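Local coordinates for acetyl xylan esterase (Paenibacillus sp. R4, PDB 6AGQ), which hydrolyses acetyl esters as a cold-active enzyme, probably removing acetyl groups from acetylated xylan through an alpha/beta-hydrolase serine mechanism, at residues 20-25 with 258-262; 107-113 with 313-318; 220-226 with 275-280. One frame throughout, in Å; residues are numbered along the deposited sequence.

Interaction 1: residues 20-25 with 258-262; sequences NETDFD and MASRI
Arg261, whose guanidinium takes acceptors near its plane and Phe24 over one face, joins the start of helix 24-36 to residues 258-262, on helix 255-259, in this alpha/beta-hydrolase fold; the contact is partly buried. Residues 20-23 form no helix or strand; a type I turn from Glu21 to Phe24 (Phe24 N to Glu21 O, 3.2 Å) leads into the helix. Asp23 occupies the N-cap position without a side-chain capping bond; its OD1 bonds to Tyr252 OH instead. Opposite, a helix passes through Met258 and Ala259, and a type I turn runs from Ala259 to Ile262; Arg261 N donates to Met258 O at 2.9 Å. The backbones stay apart (CA atoms 9.1 Å for Asn20 and Met258, 10.0 Å for Asp25 and Arg261), so long side chains span the gap.

The polar links converge on Arg261 (chi1 m, chi2 128°, chi3 t). Its NH1 donates to OD1 of Asn20 (chi1 p) at 2.7 Å and to Asn257 O; its NH2 donates weakly to Asn20 OD1 at 3.1 Å, so two nitrogens share that oxygen. Its NE forms a salt bridge with Asp25 OD1 at 3.2 Å. Both oxygens lie near the guanidinium plane, and Phe24 (chi1 t, chi2 -90°) covers one face, its CD1 3.4 Å from Arg261 NH2.

Met258 (m, m, t) supplies the apolar contact: its CE is 3.8 Å from Phe24 CZ, and its SD lies 5.2 Å from the ring centroid at the edge, a Met-aromatic contact. Trp28 meets Phe24 edge-to-face.

One water completes the link, donating to Glu21 O at 2.8 Å and weakly accepting from Arg261 NH2 at 3.2 Å.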
loop_
_atom_site.group_PDB
_atom_site.type_symbol
_atom_site.label_atom_id
_atom_site.label_comp_id
_atom_site.label_asym_id
_atom_site.label_seq_id
_atom_site.Cartn_x
_atom_site.Cartn_y
_atom_site.Cartn_z
ATOM N N ASN A 20 37.276 -8.425 -9.238
ATOM C CA ASN A 20 37.836 -8.607 -10.583
ATOM C C ASN A 20 38.637 -9.924 -10.694
ATOM O O ASN A 20 39.475 -10.220 -9.849
ATOM C CB ASN A 20 38.664 -7.426 -11.090
ATOM C CG ASN A 20 39.708 -6.885 -10.084
ATOM O OD1 ASN A 20 40.138 -5.724 -10.222
ATOM N ND2 ASN A 20 40.115 -7.687 -9.101
ATOM N N GLU A 21 38.322 -10.711 -11.719
ATOM C CA GLU A 21 39.078 -11.901 -12.044
ATOM C C GLU A 21 40.451 -11.453 -12.525
ATOM O O GLU A 21 40.667 -10.232 -12.788
ATOM C CB GLU A 21 38.407 -12.646 -13.191
ATOM C CG GLU A 21 36.997 -13.132 -12.914
ATOM C CD GLU A 21 36.972 -14.362 -12.036
ATOM O OE1 GLU A 21 37.253 -15.473 -12.549
ATOM O OE2 GLU A 21 36.651 -14.235 -10.839
ATOM N N THR A 22 41.366 -12.417 -12.680
ATOM C CA THR A 22 42.757 -12.091 -13.054
ATOM C C THR A 22 42.854 -11.474 -14.422
ATOM O O THR A 22 43.699 -10.615 -14.658
ATOM C CB THR A 22 43.673 -13.319 -13.147
ATOM O OG1 THR A 22 43.173 -14.356 -12.318
ATOM C CG2 THR A 22 45.077 -12.934 -12.731
ATOM N N ASP A 23 41.979 -11.935 -15.308
ATOM C CA ASP A 23 41.928 -11.497 -16.696
ATOM C C ASP A 23 40.945 -10.304 -16.970
ATOM O O ASP A 23 40.534 -10.091 -18.126
ATOM C CB ASP A 23 41.531 -12.722 -17.552
ATOM C CG ASP A 23 40.018 -12.997 -17.505
ATOM O OD1 ASP A 23 39.370 -12.577 -16.538
ATOM O OD2 ASP A 23 39.466 -13.603 -18.414
ATOM N N PHE A 24 40.573 -9.527 -15.941
ATOM C CA PHE A 24 39.736 -8.297 -16.126
ATOM C C PHE A 24 40.303 -7.376 -17.199
ATOM O O PHE A 24 39.554 -6.997 -18.140
ATOM C CB PHE A 24 39.588 -7.530 -14.816
ATOM C CG PHE A 24 38.601 -6.377 -14.827
ATOM C CD1 PHE A 24 39.016 -5.069 -15.180
ATOM C CD2 PHE A 24 37.295 -6.557 -14.356
ATOM C CE1 PHE A 24 38.138 -4.010 -15.124
ATOM C CE2 PHE A 24 36.411 -5.464 -14.267
ATOM C CZ PHE A 24 36.838 -4.192 -14.644
ATOM N N ASP A 25 41.591 -7.013 -17.083
ATOM C CA ASP A 25 42.177 -6.089 -18.084
ATOM C C ASP A 25 42.273 -6.714 -19.479
ATOM O O ASP A 25 41.916 -6.068 -20.499
ATOM C CB ASP A 25 43.502 -5.492 -17.625
ATOM C CG ASP A 25 43.349 -4.677 -16.337
ATOM O OD1 ASP A 25 42.346 -3.933 -16.208
ATOM O OD2 ASP A 25 44.209 -4.788 -15.426
ATOM N N MET A 258 35.678 -1.060 -11.662
ATOM C CA MET A 258 36.035 0.117 -12.478
ATOM C C MET A 258 36.679 1.253 -11.670
ATOM O O MET A 258 37.695 1.850 -12.105
ATOM C CB MET A 258 34.789 0.738 -13.170
ATOM C CG MET A 258 34.067 -0.194 -14.101
ATOM S SD MET A 258 35.198 -0.721 -15.357
ATOM C CE MET A 258 34.152 -1.986 -16.097
ATOM N N ALA A 259 36.080 1.561 -10.515
ATOM C CA ALA A 259 36.599 2.628 -9.578
ATOM C C ALA A 259 38.074 2.489 -9.250
ATOM O O ALA A 259 38.792 3.462 -9.126
ATOM C CB ALA A 259 35.829 2.634 -8.265
ATOM N N SER A 260 38.515 1.245 -9.159
ATOM C CA SER A 260 39.917 0.915 -8.847
ATOM C C SER A 260 40.898 1.348 -9.978
ATOM O O SER A 260 42.088 1.424 -9.765
ATOM C CB SER A 260 39.969 -0.597 -8.606
ATOM O OG SER A 260 41.209 -1.101 -8.944
ATOM N N ARG A 261 40.384 1.580 -11.193
ATOM C CA ARG A 261 41.211 2.048 -12.331
ATOM C C ARG A 261 40.976 3.502 -12.766
ATOM O O ARG A 261 41.576 3.914 -13.728
ATOM C CB ARG A 261 41.016 1.101 -13.516
ATOM C CG ARG A 261 41.546 -0.303 -13.239
ATOM C CD ARG A 261 40.489 -1.336 -13.527
ATOM N NE ARG A 261 41.063 -2.664 -13.552
ATOM C CZ ARG A 261 40.854 -3.634 -12.663
ATOM N NH1 ARG A 261 40.056 -3.465 -11.618
ATOM N NH2 ARG A 261 41.447 -4.826 -12.845
ATOM N N ILE A 262 40.091 4.239 -12.083
ATOM C CA ILE A 262 39.816 5.654 -12.325
ATOM C C ILE A 262 40.874 6.536 -11.703
ATOM O O ILE A 262 41.076 6.470 -10.482
ATOM C CB ILE A 262 38.435 6.078 -11.748
ATOM C CG1 ILE A 262 37.318 5.283 -12.441
ATOM C CG2 ILE A 262 38.198 7.576 -11.905
ATOM C CD1 ILE A 262 35.937 5.501 -11.915
HETATM O O HOH W 1 42.084 -7.919 -12.204
#

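Interaction 2: residues 107-113 with 313-318; sequences QWASMGM and MMRFIE
The short helix ending at residues 107-110 belongs to the beta-alpha-beta crossover between strands 86-92 and 114-118, and packs against the C-terminal helix at 313-318. A Schellman motif ends the first helix: Met113 N bonds to Trp108 O at 3.2 Å and Gly112 N to Ala109 O at 2.9 Å, with Gly112 at phi 81°. Trp108 and Met314, like Met111 and Glu318, have CA atoms 8.3 Å apart.

Two bumps matter. Ile317 fills a hollow walled by Trp108, Met111 and Met113: its CD1 lies 3.4 Å from Trp108 CZ3, and its CG2 3.7 Å from Met113 SD. Met314, extended (m, t, t), reaches between Gln107 and Met111, its CG 4.0 Å from Met111 SD and its CE in a tight contact, not a hydrogen bond, 2.9 Å from Gln107 OE1. Met111 bends at chi3 (p), bringing its CE to 3.4 Å from Glu318 CG. Leu89 of strand 86-92 touches Trp108, Met113 and Ile317, while Pro51 and Leu52 of a second subunit touch Met314 and Met111.

Direct hydrogen bonds between the segments are absent; one water donates to Met111 O and Glu318 OE2, each at 2.8 Å, and Gln107 NE2 bonds to Glu310. Cohesion rests chiefly on van der Waals packing of methionine, isoleucine and tryptophan.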
loop_
_atom_site.group_PDB
_atom_site.type_symbol
_atom_site.label_atom_id
_atom_site.label_comp_id
_atom_site.label_asym_id
_atom_site.label_seq_id
_atom_site.Cartn_x
_atom_site.Cartn_y
_atom_site.Cartn_z
ATOM N N GLN A 107 22.333 24.357 -19.484
ATOM C CA GLN A 107 23.187 24.678 -18.359
ATOM C C GLN A 107 24.661 24.542 -18.686
ATOM O O GLN A 107 25.438 25.450 -18.417
ATOM C CB GLN A 107 22.912 23.792 -17.160
ATOM C CG GLN A 107 21.763 22.791 -17.295
ATOM C CD GLN A 107 21.736 21.819 -16.148
ATOM O OE1 GLN A 107 22.276 22.098 -15.075
ATOM N NE2 GLN A 107 21.121 20.664 -16.366
ATOM N N TRP A 108 25.045 23.422 -19.306
ATOM C CA TRP A 108 26.451 23.193 -19.674
ATOM C C TRP A 108 26.877 24.143 -20.751
ATOM O O TRP A 108 27.927 24.745 -20.597
ATOM C CB TRP A 108 26.654 21.779 -20.097
ATOM C CG TRP A 108 26.101 20.828 -19.076
ATOM C CD1 TRP A 108 25.184 19.878 -19.304
ATOM C CD2 TRP A 108 26.426 20.760 -17.675
ATOM N NE1 TRP A 108 24.877 19.237 -18.161
ATOM C CE2 TRP A 108 25.660 19.717 -17.140
ATOM C CE3 TRP A 108 27.322 21.460 -16.832
ATOM C CZ2 TRP A 108 25.712 19.349 -15.782
ATOM C CZ3 TRP A 108 27.406 21.091 -15.485
ATOM C CH2 TRP A 108 26.594 20.046 -14.969
ATOM N N ALA A 109 26.032 24.357 -21.787
ATOM C CA ALA A 109 26.367 25.269 -22.841
ATOM C C ALA A 109 26.503 26.708 -22.364
ATOM O O ALA A 109 27.381 27.452 -22.817
ATOM C CB ALA A 109 25.350 25.191 -23.973
ATOM N N SER A 110 25.644 27.126 -21.452
ATOM C CA SER A 110 25.745 28.475 -20.924
ATOM C C SER A 110 27.022 28.696 -20.125
ATOM O O SER A 110 27.465 29.827 -20.003
ATOM C CB SER A 110 24.502 28.820 -20.086
ATOM O OG SER A 110 24.675 28.294 -18.787
ATOM N N MET A 111 27.649 27.641 -19.612
ATOM C CA MET A 111 29.009 27.770 -19.019
ATOM C C MET A 111 30.142 27.676 -20.025
ATOM O O MET A 111 31.318 27.509 -19.633
ATOM C CB MET A 111 29.267 26.696 -17.944
ATOM C CG MET A 111 28.221 26.624 -16.852
ATOM S SD MET A 111 28.348 25.111 -15.911
ATOM C CE MET A 111 29.812 25.427 -14.926
ATOM N N GLY A 112 29.819 27.726 -21.310
ATOM C CA GLY A 112 30.828 27.655 -22.376
ATOM C C GLY A 112 31.308 26.240 -22.713
ATOM O O GLY A 112 32.421 26.051 -23.158
ATOM N N MET A 113 30.473 25.247 -22.515
ATOM C CA MET A 113 30.890 23.869 -22.730
ATOM C C MET A 113 30.073 23.247 -23.798
ATOM O O MET A 113 28.937 23.614 -24.011
ATOM C CB MET A 113 30.712 23.085 -21.448
ATOM C CG MET A 113 31.769 23.439 -20.427
ATOM S SD MET A 113 31.279 23.127 -18.729
ATOM C CE MET A 113 30.571 21.472 -18.770
ATOM N N MET A 313 27.524 20.378 -8.876
ATOM C CA MET A 313 28.281 19.881 -10.040
ATOM C C MET A 313 28.866 21.034 -10.869
ATOM O O MET A 313 30.034 21.012 -11.243
ATOM C CB MET A 313 27.427 19.010 -10.914
ATOM C CG MET A 313 27.065 17.725 -10.237
ATOM S SD MET A 313 26.167 16.710 -11.400
ATOM C CE MET A 313 24.536 17.430 -11.455
ATOM N N MET A 314 28.065 22.062 -11.057
ATOM C CA MET A 314 28.517 23.305 -11.676
ATOM C C MET A 314 29.734 23.865 -11.003
ATOM O O MET A 314 30.692 24.103 -11.694
ATOM C CB MET A 314 27.393 24.324 -11.779
ATOM C CG MET A 314 26.302 23.905 -12.750
ATOM S SD MET A 314 24.929 25.065 -12.663
ATOM C CE MET A 314 23.582 24.196 -13.472
ATOM N N ARG A 315 29.736 24.007 -9.677
ATOM C CA ARG A 315 30.934 24.504 -8.921
ATOM C C ARG A 315 32.169 23.619 -9.078
ATOM O O ARG A 315 33.280 24.095 -9.221
ATOM C CB ARG A 315 30.652 24.600 -7.420
ATOM C CG ARG A 315 29.644 25.654 -7.016
ATOM C CD ARG A 315 29.577 25.871 -5.508
ATOM N NE ARG A 315 28.516 26.843 -5.203
ATOM C CZ ARG A 315 28.636 28.180 -5.225
ATOM N NH1 ARG A 315 29.799 28.794 -5.510
ATOM N NH2 ARG A 315 27.558 28.920 -4.959
ATOM N N PHE A 316 31.960 22.312 -8.999
ATOM C CA PHE A 316 32.982 21.323 -9.235
ATOM C C PHE A 316 33.603 21.414 -10.628
ATOM O O PHE A 316 34.839 21.446 -10.763
ATOM C CB PHE A 316 32.350 19.944 -9.011
ATOM C CG PHE A 316 33.322 18.818 -9.084
ATOM C CD1 PHE A 316 34.223 18.601 -8.053
ATOM C CD2 PHE A 316 33.300 17.948 -10.151
ATOM C CE1 PHE A 316 35.149 17.556 -8.113
ATOM C CE2 PHE A 316 34.172 16.896 -10.208
ATOM C CZ PHE A 316 35.097 16.702 -9.191
ATOM N N ILE A 317 32.740 21.451 -11.640
ATOM C CA ILE A 317 33.148 21.620 -13.024
ATOM C C ILE A 317 33.882 22.951 -13.248
ATOM O O ILE A 317 34.953 22.971 -13.876
ATOM C CB ILE A 317 31.962 21.434 -13.978
ATOM C CG1 ILE A 317 31.706 19.932 -14.082
ATOM C CG2 ILE A 317 32.261 22.059 -15.363
ATOM C CD1 ILE A 317 30.356 19.566 -14.621
ATOM N N GLU A 318 33.323 24.046 -12.733
ATOM C CA GLU A 318 33.976 25.360 -12.866
ATOM C C GLU A 318 35.317 25.381 -12.203
ATOM O O GLU A 318 36.225 26.009 -12.712
ATOM C CB GLU A 318 33.094 26.494 -12.312
ATOM C CG GLU A 318 32.227 27.191 -13.355
ATOM C CD GLU A 318 32.842 28.517 -13.769
ATOM O OE1 GLU A 318 32.709 29.488 -12.977
ATOM O OE2 GLU A 318 33.471 28.577 -14.854
HETATM O O HOH W 2 32.270 28.901 -17.349
#

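Interaction 3: residues 220-226 with 275-280; sequences IHASGPY and ITCPPS
Pro278 lays its ring beside the methyl of Ala222, Pro278 CG lying 3.7 Å from Ala222 CB, and Ile220 (chi1 p, chi2 t) extends the patch by placing its CD1 4.0 Å from Pro278 CB. This joins a loop between two helices to the turn after strand 265-271 of the alpha/beta-hydrolase fold. The first loop leaves helix 214-219 through a Schellman motif whose C-prime residue is His221 (phi 66°). In the second segment, Pro278 is the N-cap residue of the helix starting at Pro279.

The nearest CA atoms are those of Ser223 and Thr276, 4.7 Å apart. There Ser223 N donates to Ile275 O at 2.9 Å, and Ala222 CA adds a CA-H...O contact to the same oxygen at 3.3 Å. Thr276 (chi1 m) places CG2 4.3 Å from Pro225 CD.

Asp274 OD1 accepts bonds from Thr276 N and Cys277 N, and Thr276 and Cys277 touch His303, placing the turn near the probable active site. Tyr226 (chi1 m), hydrogen-bonded through OH to Cys212 N, presents its ring edge: CD2 lies 3.3 Å from Thr276 O.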
loop_
_atom_site.group_PDB
_atom_site.type_symbol
_atom_site.label_atom_id
_atom_site.label_comp_id
_atom_site.label_asym_id
_atom_site.label_seq_id
_atom_site.Cartn_x
_atom_site.Cartn_y
_atom_site.Cartn_z
ATOM N N ILE A 220 20.994 -7.883 -0.249
ATOM C CA ILE A 220 20.243 -6.999 0.640
ATOM C C ILE A 220 18.922 -6.535 0.069
ATOM O O ILE A 220 18.267 -5.661 0.651
ATOM C CB ILE A 220 21.090 -5.829 1.195
ATOM C CG1 ILE A 220 21.384 -4.751 0.142
ATOM C CG2 ILE A 220 22.333 -6.403 1.877
ATOM C CD1 ILE A 220 22.274 -3.637 0.663
ATOM N N HIS A 221 18.521 -7.111 -1.065
ATOM C CA HIS A 221 17.169 -6.947 -1.624
ATOM C C HIS A 221 16.909 -5.523 -2.063
ATOM O O HIS A 221 15.807 -5.030 -1.924
ATOM C CB HIS A 221 16.102 -7.410 -0.624
ATOM C CG HIS A 221 16.309 -8.813 -0.153
ATOM N ND1 HIS A 221 16.246 -9.893 -1.009
ATOM C CD2 HIS A 221 16.599 -9.313 1.072
ATOM C CE1 HIS A 221 16.499 -10.998 -0.330
ATOM N NE2 HIS A 221 16.714 -10.674 0.934
ATOM N N ALA A 222 17.922 -4.867 -2.631
ATOM C CA ALA A 222 17.690 -3.606 -3.317
ATOM C C ALA A 222 16.501 -3.699 -4.294
ATOM O O ALA A 222 16.316 -4.722 -4.941
ATOM C CB ALA A 222 18.938 -3.161 -4.036
ATOM N N SER A 223 15.666 -2.651 -4.312
ATOM C CA SER A 223 14.535 -2.494 -5.264
ATOM C C SER A 223 15.035 -2.034 -6.657
ATOM O O SER A 223 16.254 -1.924 -6.894
ATOM C CB SER A 223 13.541 -1.475 -4.720
ATOM O OG SER A 223 13.110 -1.842 -3.436
ATOM N N GLY A 224 14.095 -1.836 -7.583
ATOM C CA GLY A 224 14.403 -1.490 -9.000
ATOM C C GLY A 224 15.121 -2.604 -9.753
ATOM O O GLY A 224 14.978 -3.784 -9.437
ATOM N N PRO A 225 15.928 -2.248 -10.731
ATOM C CA PRO A 225 16.498 -3.259 -11.655
ATOM C C PRO A 225 17.347 -4.392 -11.034
ATOM O O PRO A 225 17.426 -5.482 -11.618
ATOM C CB PRO A 225 17.375 -2.410 -12.623
ATOM C CG PRO A 225 17.420 -1.006 -12.054
ATOM C CD PRO A 225 16.316 -0.858 -11.053
ATOM N N TYR A 226 17.977 -4.170 -9.875
ATOM C CA TYR A 226 18.626 -5.277 -9.191
ATOM C C TYR A 226 17.683 -6.497 -8.934
ATOM O O TYR A 226 18.135 -7.631 -8.930
ATOM C CB TYR A 226 19.275 -4.847 -7.909
ATOM C CG TYR A 226 20.484 -3.980 -8.029
ATOM C CD1 TYR A 226 21.618 -4.421 -8.726
ATOM C CD2 TYR A 226 20.534 -2.739 -7.406
ATOM C CE1 TYR A 226 22.746 -3.639 -8.829
ATOM C CE2 TYR A 226 21.691 -1.939 -7.475
ATOM C CZ TYR A 226 22.789 -2.377 -8.209
ATOM O OH TYR A 226 23.947 -1.625 -8.270
ATOM N N ILE A 275 16.899 2.978 -1.492
ATOM C CA ILE A 275 16.678 1.514 -1.548
ATOM C C ILE A 275 16.910 0.867 -2.922
ATOM O O ILE A 275 16.896 -0.377 -3.019
ATOM C CB ILE A 275 15.283 1.100 -0.993
ATOM C CG1 ILE A 275 14.137 1.667 -1.842
ATOM C CG2 ILE A 275 15.147 1.565 0.447
ATOM C CD1 ILE A 275 12.813 0.967 -1.598
ATOM N N THR A 276 17.150 1.692 -3.950
ATOM C CA THR A 276 17.462 1.212 -5.292
ATOM C C THR A 276 18.945 1.036 -5.583
ATOM O O THR A 276 19.332 0.031 -6.138
ATOM C CB THR A 276 16.783 2.114 -6.313
ATOM O OG1 THR A 276 15.377 1.912 -6.152
ATOM C CG2 THR A 276 17.179 1.761 -7.742
ATOM N N CYS A 277 19.748 2.062 -5.296
ATOM C CA CYS A 277 21.218 1.956 -5.231
ATOM C C CYS A 277 21.628 2.222 -3.756
ATOM O O CYS A 277 21.913 3.360 -3.347
ATOM C CB CYS A 277 21.903 2.914 -6.208
ATOM S SG CYS A 277 21.178 2.839 -7.881
ATOM N N PRO A 278 21.599 1.167 -2.945
ATOM C CA PRO A 278 21.780 1.353 -1.506
ATOM C C PRO A 278 23.153 1.909 -1.234
ATOM O O PRO A 278 24.084 1.522 -1.942
ATOM C CB PRO A 278 21.666 -0.052 -0.933
ATOM C CG PRO A 278 21.037 -0.859 -2.021
ATOM C CD PRO A 278 21.561 -0.261 -3.294
ATOM N N PRO A 279 23.262 2.815 -0.250
ATOM C CA PRO A 279 24.459 3.598 -0.057
ATOM C C PRO A 279 25.725 2.784 0.225
ATOM O O PRO A 279 26.803 3.221 -0.157
ATOM C CB PRO A 279 24.085 4.519 1.095
ATOM C CG PRO A 279 23.011 3.791 1.814
ATOM C CD PRO A 279 22.270 3.048 0.814
ATOM N N SER A 280 25.620 1.597 0.793
ATOM C CA SER A 280 26.817 0.741 0.977
ATOM C C SER A 280 27.458 0.321 -0.320
ATOM O O SER A 280 28.680 0.095 -0.393
ATOM C CB SER A 280 26.514 -0.505 1.781
ATOM O OG SER A 280 25.426 -1.242 1.218
#

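The three contacts are separate: interactions 1 and 3 have centres 23 Å apart and nearest atoms about 11 Å apart, interactions 1 and 2 have centres 31 Å apart, and interactions 2 and 3 have centres 30 Å apart. Along the chain, interaction 1 crosses both others, while both segments of interaction 3 fall between those of interaction 2. Interaction 3 relates most directly to the probable active site, since Cys277 touches Ser185 of the presumed GxSxG nucleophile elbow; Met313 of interaction 2 lies near that elbow without touching it. The side chains of Asn20 and Tyr226 each lie about 9 Å from a bound zinc ion.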